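Local coordinates for protein 6-pyruvoyl tetrahydrobiopterin synthase (Plasmodium vivax, PDB 3LX3) that belongs to the 6-pyruvoyl tetrahydropterin synthase family, binds a zinc ion, and holds 2-amino-1,5-dihydropteridine-4,6-dione in a pocket between neighbouring subunits, at residues A[42-47]-A[111-116]; A[63-68]-A[155-160]; A[132-137]-A[164-169]. All blocks are in the same frame, centred on the assembly; numbering follows the deposited sequence. Where two conformers were deposited one is given.

Contact 1 of 3, residues A[42-47]-A[111-116]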
loop_
_atom_site.group_PDB
_atom_site.type_symbol
_atom_site.label_atom_id
_atom_site.label_comp_id
_atom_site.label_asym_id
_atom_site.label_seq_id
_atom_site.Cartn_x
_atom_site.Cartn_y
_atom_site.Cartn_z
ATOM N N GLY A 42 20.912 24.792 19.089
ATOM C CA GLY A 42 21.061 23.716 20.055
ATOM C C GLY A 42 20.920 22.278 19.575
ATOM O O GLY A 42 20.948 21.359 20.387
ATOM N N PHE A 43 20.758 22.063 18.265
ATOM C CA PHE A 43 20.529 20.726 17.733
ATOM C C PHE A 43 21.150 20.560 16.353
ATOM O O PHE A 43 20.953 21.403 15.483
ATOM C CB PHE A 43 19.031 20.450 17.630
ATOM C CG PHE A 43 18.703 19.089 17.070
ATOM C CD1 PHE A 43 18.845 17.951 17.848
ATOM C CD2 PHE A 43 18.264 18.948 15.756
ATOM C CE1 PHE A 43 18.547 16.689 17.311
ATOM C CE2 PHE A 43 17.974 17.698 15.231
ATOM C CZ PHE A 43 18.110 16.577 16.002
ATOM N N ARG A 44 21.863 19.451 16.162
ATOM C CA ARG A 44 22.457 19.080 14.878
ATOM C C ARG A 44 22.180 17.563 14.868
ATOM O O ARG A 44 22.248 16.890 15.911
ATOM C CB ARG A 44 23.973 19.373 14.889
ATOM C CG ARG A 44 24.753 19.513 13.524
ATOM C CD ARG A 44 25.525 18.243 13.066
ATOM N NE ARG A 44 26.479 17.695 14.044
ATOM C CZ ARG A 44 27.031 16.489 13.939
ATOM N NH1 ARG A 44 26.737 15.699 12.906
ATOM N NH2 ARG A 44 27.869 16.052 14.866
ATOM N N GLU A 45 21.812 17.029 13.736
ATOM C CA GLU A 45 21.815 15.569 13.599
ATOM C C GLU A 45 22.803 15.133 12.566
ATOM O O GLU A 45 23.352 15.964 11.836
ATOM C CB GLU A 45 20.448 15.087 13.246
ATOM C CG GLU A 45 20.045 15.402 11.896
ATOM C CD GLU A 45 18.593 15.040 11.597
ATOM O OE1 GLU A 45 17.980 14.227 12.324
ATOM O OE2 GLU A 45 18.089 15.534 10.584
ATOM N N THR A 46 23.030 13.825 12.529
ATOM C CA THR A 46 23.974 13.222 11.600
ATOM C C THR A 46 23.436 13.232 10.196
ATOM O O THR A 46 22.210 13.175 9.954
ATOM C CB THR A 46 24.370 11.825 12.041
ATOM O OG1 THR A 46 23.215 11.026 12.263
ATOM C CG2 THR A 46 25.213 11.865 13.329
ATOM N N LEU A 47 24.353 13.263 9.231
ATOM C CA LEU A 47 24.025 13.117 7.817
ATOM C C LEU A 47 23.302 11.820 7.516
ATOM O O LEU A 47 23.728 10.747 7.922
ATOM C CB LEU A 47 25.330 13.172 6.993
ATOM C CG LEU A 47 25.199 13.036 5.479
ATOM C CD1 LEU A 47 24.511 14.230 4.884
ATOM C CD2 LEU A 47 26.612 12.888 4.872
ATOM N N CYS A 111 29.375 23.409 11.538
ATOM C CA CYS A 111 28.217 23.456 12.443
ATOM C C CYS A 111 28.572 24.162 13.763
ATOM O O CYS A 111 29.749 24.414 14.043
ATOM C CB CYS A 111 27.745 22.063 12.751
ATOM S SG CYS A 111 27.249 21.202 11.201
ATOM N N GLU A 112 27.559 24.447 14.572
ATOM C CA GLU A 112 27.712 25.080 15.886
ATOM C C GLU A 112 28.607 24.273 16.819
ATOM O O GLU A 112 29.286 24.833 17.683
ATOM C CB GLU A 112 26.359 25.185 16.623
ATOM C CG GLU A 112 25.275 26.084 16.063
ATOM C CD GLU A 112 24.104 26.244 17.083
ATOM O OE1 GLU A 112 23.858 27.399 17.481
ATOM O OE2 GLU A 112 23.483 25.231 17.517
ATOM N N ASP A 113 28.563 22.936 16.679
ATOM C CA ASP A 113 29.358 22.026 17.508
ATOM C C ASP A 113 30.764 21.790 16.888
ATOM O O ASP A 113 31.511 20.889 17.322
ATOM C CB ASP A 113 28.593 20.715 17.759
ATOM C CG ASP A 113 28.374 19.896 16.488
ATOM O OD1 ASP A 113 28.860 20.317 15.418
ATOM O OD2 ASP A 113 27.699 18.840 16.573
ATOM N N ASN A 114 31.088 22.607 15.878
ATOM C CA ASN A 114 32.349 22.589 15.111
ATOM C C ASN A 114 32.528 21.385 14.191
ATOM O O ASN A 114 33.586 21.281 13.556
ATOM C CB ASN A 114 33.583 22.858 16.001
ATOM C CG ASN A 114 33.758 24.360 16.260
ATOM O OD1 ASN A 114 33.471 24.851 17.344
ATOM N ND2 ASN A 114 34.158 25.098 15.218
ATOM N N SER A 115 31.472 20.574 14.020
ATOM C CA SER A 115 31.483 19.477 13.026
ATOM C C SER A 115 31.650 20.095 11.651
ATOM O O SER A 115 31.100 21.153 11.391
ATOM C CB SER A 115 30.189 18.703 13.049
ATOM O OG SER A 115 30.097 17.961 14.268
ATOM N N GLU A 116 32.380 19.423 10.783
ATOM C CA GLU A 116 32.668 19.913 9.432
ATOM C C GLU A 116 32.289 18.859 8.401
ATOM O O GLU A 116 32.579 17.650 8.557
ATOM C CB GLU A 116 34.158 20.266 9.258
ATOM C CG GLU A 116 34.657 21.505 10.014
ATOM C CD GLU A 116 36.140 21.802 9.694
ATOM O OE1 GLU A 116 36.700 21.148 8.799
ATOM O OE2 GLU A 116 36.708 22.707 10.332
#

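Contact 2 of 3, residues A[63-68]-A[155-160]. With XTN (2-amino-1,5-dihydropteridine-4,6-dione), chain C.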
loop_
_atom_site.group_PDB
_atom_site.type_symbol
_atom_site.label_atom_id
_atom_site.label_comp_id
_atom_site.label_asym_id
_atom_site.label_seq_id
_atom_site.Cartn_x
_atom_site.Cartn_y
_atom_site.Cartn_z
ATOM N N GLN A 63 -14.193 22.506 -16.020
ATOM C CA GLN A 63 -14.314 23.333 -17.228
ATOM C C GLN A 63 -15.121 22.623 -18.317
ATOM O O GLN A 63 -15.504 21.455 -18.164
ATOM C CB GLN A 63 -12.927 23.678 -17.747
ATOM C CG GLN A 63 -12.098 24.430 -16.727
ATOM C CD GLN A 63 -12.737 25.762 -16.345
ATOM O OE1 GLN A 63 -12.840 26.670 -17.168
ATOM N NE2 GLN A 63 -13.255 25.839 -15.138
ATOM N N GLY A 64 -15.388 23.346 -19.400
ATOM C CA GLY A 64 -16.197 22.808 -20.488
ATOM C C GLY A 64 -15.608 21.576 -21.159
ATOM O O GLY A 64 -16.325 20.828 -21.840
ATOM N N ASP A 65 -14.290 21.391 -21.026
ATOM C CA ASP A 65 -13.629 20.228 -21.605
ATOM C C ASP A 65 -13.705 18.955 -20.724
ATOM O O ASP A 65 -13.304 17.872 -21.148
ATOM C CB ASP A 65 -12.176 20.500 -22.038
ATOM C CG ASP A 65 -11.269 20.946 -20.926
ATOM O OD1 ASP A 65 -11.643 20.828 -19.749
ATOM O OD2 ASP A 65 -10.140 21.419 -21.251
ATOM N N GLY A 66 -14.309 19.090 -19.541
ATOM C CA GLY A 66 -14.485 17.981 -18.613
ATOM C C GLY A 66 -13.468 17.823 -17.486
ATOM O O GLY A 66 -13.613 16.967 -16.632
ATOM N N TYR A 67 -12.448 18.673 -17.517
ATOM C CA TYR A 67 -11.403 18.690 -16.519
ATOM C C TYR A 67 -11.396 19.967 -15.704
ATOM O O TYR A 67 -11.759 21.024 -16.237
ATOM C CB TYR A 67 -10.024 18.655 -17.191
ATOM C CG TYR A 67 -9.665 17.448 -18.056
ATOM C CD1 TYR A 67 -10.324 16.233 -17.981
ATOM C CD2 TYR A 67 -8.656 17.585 -18.998
ATOM C CE1 TYR A 67 -9.939 15.173 -18.784
ATOM C CE2 TYR A 67 -8.262 16.527 -19.789
ATOM C CZ TYR A 67 -8.893 15.335 -19.671
ATOM O OH TYR A 67 -8.473 14.298 -20.466
ATOM N N VAL A 68 -10.943 19.891 -14.446
ATOM C CA VAL A 68 -10.516 21.122 -13.771
ATOM C C VAL A 68 -9.277 21.635 -14.519
ATOM O O VAL A 68 -9.245 22.775 -15.017
ATOM C CB VAL A 68 -10.252 20.966 -12.288
ATOM C CG1 VAL A 68 -9.766 22.342 -11.724
ATOM C CG2 VAL A 68 -11.556 20.527 -11.581
ATOM N N LYS A 155 -5.108 30.214 -13.170
ATOM C CA LYS A 155 -6.306 31.028 -13.089
ATOM C C LYS A 155 -7.227 30.903 -14.314
ATOM O O LYS A 155 -8.460 30.939 -14.167
ATOM C CB LYS A 155 -5.951 32.467 -12.738
ATOM C CG LYS A 155 -5.343 32.540 -11.323
ATOM C CD LYS A 155 -5.252 33.937 -10.735
ATOM C CE LYS A 155 -6.618 34.500 -10.353
ATOM N NZ LYS A 155 -7.338 33.783 -9.268
ATOM N N THR A 156 -6.663 30.706 -15.509
ATOM C CA THR A 156 -7.497 30.433 -16.696
ATOM C C THR A 156 -8.340 29.171 -16.523
ATOM O O THR A 156 -9.421 29.033 -17.110
ATOM C CB THR A 156 -6.687 30.320 -18.048
ATOM O OG1 THR A 156 -5.914 29.103 -18.120
ATOM C CG2 THR A 156 -5.826 31.536 -18.291
ATOM N N ARG A 157 -7.813 28.215 -15.760
ATOM C CA ARG A 157 -8.514 26.944 -15.498
ATOM C C ARG A 157 -9.467 26.984 -14.295
ATOM O O ARG A 157 -10.122 26.016 -13.989
ATOM C CB ARG A 157 -7.498 25.815 -15.293
ATOM C CG ARG A 157 -6.639 25.521 -16.535
ATOM C CD ARG A 157 -7.460 25.076 -17.755
ATOM N NE ARG A 157 -8.334 23.953 -17.469
ATOM C CZ ARG A 157 -8.989 23.255 -18.410
ATOM N NH1 ARG A 157 -8.831 23.527 -19.712
ATOM N NH2 ARG A 157 -9.775 22.274 -18.065
ATOM N N SER A 158 -9.522 28.143 -13.631
ATOM C CA SER A 158 -10.366 28.397 -12.449
ATOM C C SER A 158 -9.795 27.870 -11.137
ATOM O O SER A 158 -10.482 27.856 -10.117
ATOM C CB SER A 158 -11.810 27.936 -12.613
ATOM O OG SER A 158 -12.000 26.583 -12.374
ATOM N N VAL A 159 -8.542 27.425 -11.147
ATOM C CA VAL A 159 -7.934 26.874 -9.948
ATOM C C VAL A 159 -7.801 27.985 -8.911
ATOM O O VAL A 159 -7.316 29.059 -9.229
ATOM C CB VAL A 159 -6.572 26.237 -10.248
ATOM C CG1 VAL A 159 -5.872 25.767 -8.943
ATOM C CG2 VAL A 159 -6.773 25.028 -11.161
ATOM N N ASN A 160 -8.283 27.728 -7.696
ATOM C CA ASN A 160 -8.161 28.701 -6.606
ATOM C C ASN A 160 -7.465 28.220 -5.327
ATOM O O ASN A 160 -7.429 28.927 -4.317
ATOM C CB ASN A 160 -9.490 29.347 -6.268
ATOM C CG ASN A 160 -10.459 28.422 -5.596
ATOM O OD1 ASN A 160 -10.191 27.275 -5.340
ATOM N ND2 ASN A 160 -11.606 28.979 -5.236
HETATM N N1 XTN C . -7.219 15.072 -16.461
HETATM C C2 XTN C . -8.270 15.235 -15.632
HETATM N N2 XTN C . -8.404 16.359 -14.903
HETATM N N3 XTN C . -9.288 14.250 -15.559
HETATM C C4 XTN C . -9.209 13.097 -16.241
HETATM O O4 XTN C . -10.121 12.247 -16.102
HETATM N N5 XTN C . -7.924 11.803 -17.803
HETATM C C6 XTN C . -6.843 11.675 -18.629
HETATM O O6 XTN C . -6.710 10.649 -19.300
HETATM C C7 XTN C . -5.888 12.733 -18.723
HETATM N N8 XTN C . -6.073 13.826 -17.978
HETATM C C4A XTN C . -8.087 12.938 -17.060
HETATM C C8A XTN C . -7.120 13.937 -17.157
HETATM O O HOH W 1 -10.560 26.668 -18.997
HETATM O O HOH W 2 -12.678 29.302 -16.441
#

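Contact 3 of 3, residues A[132-137]-A[164-169]. With XTN (2-amino-1,5-dihydropteridine-4,6-dione), chain B.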
loop_
_atom_site.group_PDB
_atom_site.type_symbol
_atom_site.label_atom_id
_atom_site.label_comp_id
_atom_site.label_asym_id
_atom_site.label_seq_id
_atom_site.Cartn_x
_atom_site.Cartn_y
_atom_site.Cartn_z
ATOM N N SER A 132 16.405 22.157 6.451
ATOM C CA SER A 132 15.883 21.123 5.576
ATOM C C SER A 132 14.800 20.244 6.235
ATOM O O SER A 132 14.854 18.997 6.199
ATOM C CB SER A 132 17.027 20.294 4.982
ATOM O OG SER A 132 17.810 19.715 6.011
ATOM N N SER A 133 13.822 20.935 6.834
ATOM C CA SER A 133 12.676 20.241 7.398
ATOM C C SER A 133 11.663 19.962 6.317
ATOM O O SER A 133 11.597 20.604 5.256
ATOM C CB SER A 133 12.046 21.070 8.502
ATOM O OG SER A 133 11.499 22.305 8.005
ATOM N N THR A 134 10.809 18.990 6.633
ATOM C CA THR A 134 9.748 18.638 5.736
ATOM C C THR A 134 8.832 19.807 5.397
ATOM O O THR A 134 8.460 20.007 4.255
ATOM C CB THR A 134 8.989 17.453 6.373
ATOM O OG1 THR A 134 9.924 16.431 6.769
ATOM C CG2 THR A 134 8.001 16.851 5.389
ATOM N N GLU A 135 8.519 20.604 6.417
ATOM C CA GLU A 135 7.694 21.795 6.304
ATOM C C GLU A 135 8.299 22.827 5.356
ATOM O O GLU A 135 7.617 23.313 4.457
ATOM C CB GLU A 135 7.504 22.438 7.665
ATOM C CG GLU A 135 6.669 21.689 8.689
ATOM C CD GLU A 135 7.473 20.781 9.640
ATOM O OE1 GLU A 135 8.427 20.105 9.170
ATOM O OE2 GLU A 135 7.072 20.737 10.826
ATOM N N GLU A 136 9.568 23.169 5.549
ATOM C CA GLU A 136 10.176 24.192 4.714
ATOM C C GLU A 136 10.445 23.695 3.289
ATOM O O GLU A 136 10.323 24.482 2.348
ATOM C CB GLU A 136 11.449 24.710 5.363
ATOM C CG GLU A 136 11.139 25.564 6.612
ATOM C CD GLU A 136 12.392 26.174 7.221
ATOM O OE1 GLU A 136 13.238 26.727 6.483
ATOM O OE2 GLU A 136 12.444 26.227 8.440
ATOM N N ILE A 137 10.774 22.420 3.151
ATOM C CA ILE A 137 10.889 21.823 1.827
ATOM C C ILE A 137 9.541 21.886 1.111
ATOM O O ILE A 137 9.455 22.235 -0.072
ATOM C CB ILE A 137 11.445 20.393 1.893
ATOM C CG1 ILE A 137 12.895 20.447 2.329
ATOM C CG2 ILE A 137 11.340 19.642 0.549
ATOM C CD1 ILE A 137 13.451 19.075 2.739
ATOM N N VAL A 164 0.546 21.188 -1.413
ATOM C CA VAL A 164 1.582 20.186 -1.507
ATOM C C VAL A 164 1.762 19.446 -0.190
ATOM O O VAL A 164 1.761 20.058 0.889
ATOM C CB VAL A 164 2.934 20.864 -1.910
ATOM C CG1 VAL A 164 4.147 20.069 -1.552
ATOM C CG2 VAL A 164 2.900 21.233 -3.423
ATOM N N THR A 165 1.909 18.124 -0.297
ATOM C CA THR A 165 2.301 17.260 0.810
ATOM C C THR A 165 3.664 16.695 0.469
ATOM O O THR A 165 3.858 16.132 -0.592
ATOM C CB THR A 165 1.275 16.144 1.060
ATOM O OG1 THR A 165 0.006 16.756 1.368
ATOM C CG2 THR A 165 1.739 15.265 2.209
ATOM N N VAL A 166 4.615 16.860 1.387
ATOM C CA VAL A 166 5.954 16.245 1.276
ATOM C C VAL A 166 6.117 15.292 2.446
ATOM O O VAL A 166 5.779 15.581 3.604
ATOM C CB VAL A 166 7.059 17.308 1.305
ATOM C CG1 VAL A 166 8.460 16.608 1.358
ATOM C CG2 VAL A 166 6.958 18.246 0.115
ATOM N N SER A 167 6.649 14.113 2.150
ATOM C CA SER A 167 7.051 13.189 3.219
ATOM C C SER A 167 8.528 12.872 3.159
ATOM O O SER A 167 9.048 12.663 2.064
ATOM C CB SER A 167 6.224 11.945 3.123
ATOM O OG SER A 167 6.432 11.201 1.972
ATOM N N GLU A 168 9.229 12.862 4.307
ATOM C CA GLU A 168 10.567 12.333 4.408
ATOM C C GLU A 168 10.462 10.817 4.308
ATOM O O GLU A 168 11.302 10.201 3.726
ATOM C CB GLU A 168 11.219 12.573 5.792
ATOM C CG GLU A 168 12.040 13.808 6.039
ATOM C CD GLU A 168 12.612 13.788 7.476
ATOM O OE1 GLU A 168 12.198 12.895 8.254
ATOM O OE2 GLU A 168 13.498 14.601 7.815
ATOM N N SER A 169 9.450 10.257 4.946
ATOM C CA SER A 169 9.189 8.812 4.946
ATOM C C SER A 169 7.672 8.741 5.007
ATOM O O SER A 169 7.032 9.724 5.423
ATOM C CB SER A 169 9.880 8.161 6.132
ATOM O OG SER A 169 9.220 8.474 7.327
HETATM N N1 XTN B . 9.753 17.054 12.819
HETATM C C2 XTN B . 9.141 17.861 11.929
HETATM N N2 XTN B . 8.049 18.568 12.278
HETATM N N3 XTN B . 9.673 18.027 10.625
HETATM C C4 XTN B . 10.744 17.336 10.204
HETATM O O4 XTN B . 11.142 17.496 9.025
HETATM N N5 XTN B . 12.434 15.740 10.803
HETATM C C6 XTN B . 13.023 14.931 11.733
HETATM O O6 XTN B . 14.022 14.277 11.423
HETATM C C7 XTN B . 12.491 14.862 13.056
HETATM N N8 XTN B . 11.408 15.587 13.347
HETATM C C4A XTN B . 11.332 16.476 11.134
HETATM C C8A XTN B . 10.825 16.361 12.428
HETATM O O HOH W 3 13.383 16.728 5.760
#

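Contact 1 of 3, residues A[42-47]-A[111-116]
R44 places its CG anti to the backbone N (chi1 -160°) and bends at chi2 and chi3, while D113 sets its CG between its backbone N and carbonyl carbon (chi1 66°). The side chains cross at about a right angle. The guanidinium takes the carboxylate side-on: R44 NE lies 3.0 Å and R44 NH2 3.3 Å from D113 OD2. That oxygen is in the guanidinium plane, but the two groups are turned 70° apart, and the donors meet its syn side somewhat out of the carboxylate plane. Arginine suits the place because one flat group can offer two N-H bonds to a single oxygen. S115 CB stands over one guanidinium face, and R44 CG rests on C111 SG at 3.8 Å. The other oxygen, D113 OD1, accepts from S115 OG at 2.9 Å and from S115 N at 3.0 Å, both from above one face of the carboxylate, probably fixing the acid's rotation. R44 NH1 turns to D123 of the second subunit in another salt bridge. S115 N to D113 OD1 makes an Asx turn overlapping the end of the type I beta turn from C111 to N114, which links strands 106-111 and 116-120 of an antiparallel hairpin.

Contact 2 of 3, residues A[63-68]-A[155-160]
R157 and D65 meet tip to tip, guanidinium and carboxylate nearly coplanar (27° apart), in an end-on salt bridge. R157 NH2 lies 2.9 Å from D65 OD1, on its syn lone pair, and R157 NH1 lies 2.9 Å from D65 OD2. The same cation also reaches main chain: R157 NE donates to V68 O at 2.9 Å, in the guanidinium plane, and R157 NH2 adds weak bonds to Y67 O and V68 O. Over one guanidinium face sits Q63 CG, 3.4 Å from R157 NH2. Arginine fits because its flat group carries N-H donors on three nitrogens, which serve the carboxylate and the two carbonyls. Two waters join Q63 OE1 to T156 O, the second weakly on the T156 side; Q63 NE2 itself bonds to N61 O. Beside this polar cluster, V68 CG1 touches V159 CG2 at 4.1 Å.

Further out, D65 is held by an Asx turn, D65 OD1 accepting from Y67 N at 3.2 Å, overlapping the end of the type I turn from Q63 to G66. Glycine suits G66, since at its positive phi a side chain would collide with the carbonyl of D65. S158, with positive phi, closes helix 151-156 in a Schellman motif just after R157. Y67 turns one face of its ring to 2-amino-1,5-dihydropteridine-4,6-dione, whose N1 lies 3.4 Å above the plane, over the ring centre. The third subunit completes this site with T134 and E135, and its S133 bonds to G66 O. One charged bridge and one good carbonyl bond, with two weak ones, probably help keep the backbone beside Y67 in shape.

Contact 3 of 3, residues A[132-137]-A[164-169]
T134 and V166 make the apolar side of this buried contact: T134 CG2 presses on the strand backbone 3.1 Å from V166 O, a tight approach, and lies 4.1 Å from V166 CG1. I137 adds its CG2 to the same V166 methyl. Threonine suits the spot because its methyl packs on the strand while its hydroxyl serves the ligand. T134 OG1 also lies 3.4 Å from E168 CG.

Polar groups meet at the bound 2-amino-1,5-dihydropteridine-4,6-dione. The ligand's O4 takes two bonds of 2.8 Å, one from T134 N, nearly straight at 175°, and one from T134 OG1. With OG1 beside the backbone N (chi1 -50°), both donors reach one acceptor. E135 OE2 accepts from the ligand's N2 at 2.8 Å, and E168 OE2 accepts weakly from N5. A water donates to S132 O and to E168 OE2.

S133 is the N-cap of helix 134-149, S133 OG accepting from E136 N at 3.2 Å.

E168 is also a ligand of the zinc ion, with H36, H48 and H50. The fourth subunit's Y67 and F71 pack on S133 and T134. The helix start lies against strand 161-167, itself between strands 48-61 and 172-179.

In the fold
From the N terminus the chain runs along strand 20-40 to contact 1, whose second segment, the 111-116 hairpin turn, closes a loop holding strand 48-61 and helix 71-85. Contact 2 opens inside that loop at 63-68 and closes only at 155-160, so the two cross, with centres about 48 Å apart on opposite sides of the chain's centre. Contact 3 opens at 132-137, after contact 1 has closed, and ends at 164-169 beyond contact 2: it follows the first in series and crosses the second. Together they tie the edge strand 43-44 to the three-stranded sheet, the loop before helix 71-85 to the end of helix 151-156, and helix 134-149 to the main sheet.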